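Local coordinates for ATP-dependent Clp protease proteolytic subunit (Listeria monocytogenes, PDB 4JCQ), which forms heptameric rings of the serine peptidase ClpP, which probably cleaves misfolded and other proteins in a process driven by ATP hydrolysis, at the interface of chains A and B. Residues are numbered along the deposited sequence; one frame, centred on the assembly and turned at random. Chains: chain A/B, ATP-dependent Clp protease proteolytic subunit.

The interface of chains A and B. Residues chain A 35-36, 39-40, 43; chain B 18, 23, 25, 27.
A:Glu36, A:Ser39, A:Lys40 and A:Leu43 lie on one side of helix 32-48, which runs antiparallel to strand 23-27 of chain B, where the alternate residues B:Thr23, B:Leu25 and B:Tyr27 face it. B:Leu25 illustrates how an apolar side chain can engage the stems of polar ones. Its CD1 branch is anti to CA (chi2 -176°), which extends it towards the helix, 3.6 Å from CG of A:Lys40 and 3.7 Å from CG of A:Glu36, with CB of A:Ser39 also in contact. The lysine and glutamate thus offer B:Leu25 their methylenes, while their charged ends pair with each other, NZ of A:Lys40 lying 3.2 Å from the carboxylate OE2 of A:Glu36 in a salt bridge. The other carboxylate oxygen, OE1, faces a water that also bonds to the carbonyl O of B:Leu25 and, at 3.0 Å and nearly straight (173° at H), to N of B:Tyr27; the strand backbone is thereby tied to the helix. The tyrosine ring presents its CD1 and CE1 side to the helix, with CD1 3.5 Å from CA of A:Glu36, and its tip goes further along: the phenol OH shares a hydrogen bond of 3.0 Å with OG of A:Ser39. OG of A:Ser39 donates in turn to the carbonyl O of A:Ala35, one turn earlier, at 2.8 Å. Farther along, the contact thins to methyls, CD1 of A:Leu43 against CG2 of B:Thr23. In a protein that assembles into heptameric rings, this helix-to-strand packing joins neighbouring subunits; the patch centre lies about 21 Å from A:Ser91, the predicted nucleophile, so the patch takes no direct part in catalysis and its likely role is to hold neighbouring subunits together in the ring.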
loop_
_atom_site.group_PDB
_atom_site.type_symbol
_atom_site.label_atom_id
_atom_site.label_comp_id
_atom_site.label_asym_id
_atom_site.label_seq_id
_atom_site.Cartn_x
_atom_site.Cartn_y
_atom_site.Cartn_z
ATOM N N ALA A 35 16.454 -4.859 -11.511
ATOM C CA ALA A 35 17.902 -4.650 -11.474
ATOM C C ALA A 35 18.359 -4.047 -10.141
ATOM O O ALA A 35 19.386 -4.456 -9.598
ATOM C CB ALA A 35 18.355 -3.783 -12.642
ATOM N N GLU A 36 17.590 -3.091 -9.621
ATOM C CA GLU A 36 17.886 -2.471 -8.328
ATOM C C GLU A 36 17.754 -3.473 -7.181
ATOM O O GLU A 36 18.632 -3.557 -6.322
ATOM C CB GLU A 36 16.994 -1.248 -8.082
ATOM C CG GLU A 36 17.328 -0.500 -6.796
ATOM C CD GLU A 36 16.585 0.814 -6.641
ATOM O OE1 GLU A 36 16.064 1.345 -7.644
ATOM O OE2 GLU A 36 16.530 1.322 -5.502
ATOM N N SER A 39 20.592 -6.039 -7.524
ATOM C CA SER A 39 21.842 -5.376 -7.139
ATOM C C SER A 39 21.981 -5.270 -5.619
ATOM O O SER A 39 23.043 -5.570 -5.071
ATOM C CB SER A 39 21.954 -3.988 -7.776
ATOM O OG SER A 39 22.092 -4.076 -9.184
ATOM N N LYS A 40 20.906 -4.856 -4.951
ATOM C CA LYS A 40 20.888 -4.742 -3.490
ATOM C C LYS A 40 21.125 -6.083 -2.799
ATOM O O LYS A 40 21.894 -6.158 -1.840
ATOM C CB LYS A 40 19.579 -4.116 -3.002
ATOM C CG LYS A 40 19.535 -2.605 -3.143
ATOM C CD LYS A 40 18.195 -2.033 -2.714
ATOM C CE LYS A 40 18.161 -0.526 -2.912
ATOM N NZ LYS A 40 16.842 0.054 -2.538
ATOM N N LEU A 43 24.853 -7.226 -3.406
ATOM C CA LEU A 43 25.762 -6.414 -2.595
ATOM C C LEU A 43 25.662 -6.760 -1.111
ATOM O O LEU A 43 26.672 -6.786 -0.406
ATOM C CB LEU A 43 25.508 -4.919 -2.818
ATOM C CG LEU A 43 25.946 -4.324 -4.163
ATOM C CD1 LEU A 43 25.276 -2.979 -4.400
ATOM C CD2 LEU A 43 27.462 -4.198 -4.258
ATOM N N LEU B 18 23.301 -3.241 5.164
ATOM C CA LEU B 18 23.170 -2.638 3.838
ATOM C C LEU B 18 23.709 -1.205 3.851
ATOM O O LEU B 18 24.284 -0.740 2.866
ATOM C CB LEU B 18 21.706 -2.663 3.380
ATOM C CG LEU B 18 21.357 -2.307 1.929
ATOM C CD1 LEU B 18 21.912 -3.330 0.945
ATOM C CD2 LEU B 18 19.849 -2.183 1.770
ATOM N N THR B 23 26.693 2.224 0.008
ATOM C CA THR B 23 26.370 2.161 -1.412
ATOM C C THR B 23 24.992 2.771 -1.665
ATOM O O THR B 23 24.043 2.516 -0.919
ATOM C CB THR B 23 26.410 0.705 -1.930
ATOM O OG1 THR B 23 27.711 0.149 -1.699
ATOM C CG2 THR B 23 26.113 0.644 -3.420
ATOM N N LEU B 25 22.149 3.362 -4.855
ATOM C CA LEU B 25 21.753 3.013 -6.214
ATOM C C LEU B 25 20.859 4.095 -6.802
ATOM O O LEU B 25 19.844 4.465 -6.209
ATOM C CB LEU B 25 21.045 1.652 -6.256
ATOM C CG LEU B 25 21.743 0.422 -5.661
ATOM C CD1 LEU B 25 20.908 -0.822 -5.913
ATOM C CD2 LEU B 25 23.144 0.227 -6.217
ATOM N N TYR B 27 18.902 4.200 -9.974
ATOM C CA TYR B 27 18.384 3.445 -11.112
ATOM C C TYR B 27 17.050 4.039 -11.555
ATOM O O TYR B 27 16.158 4.252 -10.730
ATOM C CB TYR B 27 18.170 1.971 -10.738
ATOM C CG TYR B 27 19.412 1.109 -10.540
ATOM C CD1 TYR B 27 19.337 -0.276 -10.682
ATOM C CD2 TYR B 27 20.650 1.664 -10.203
ATOM C CE1 TYR B 27 20.451 -1.082 -10.493
ATOM C CE2 TYR B 27 21.772 0.866 -10.016
ATOM C CZ TYR B 27 21.665 -0.507 -10.160
ATOM O OH TYR B 27 22.771 -1.305 -9.971
HETATM O O HOH W 1 17.283 3.957 -7.485
#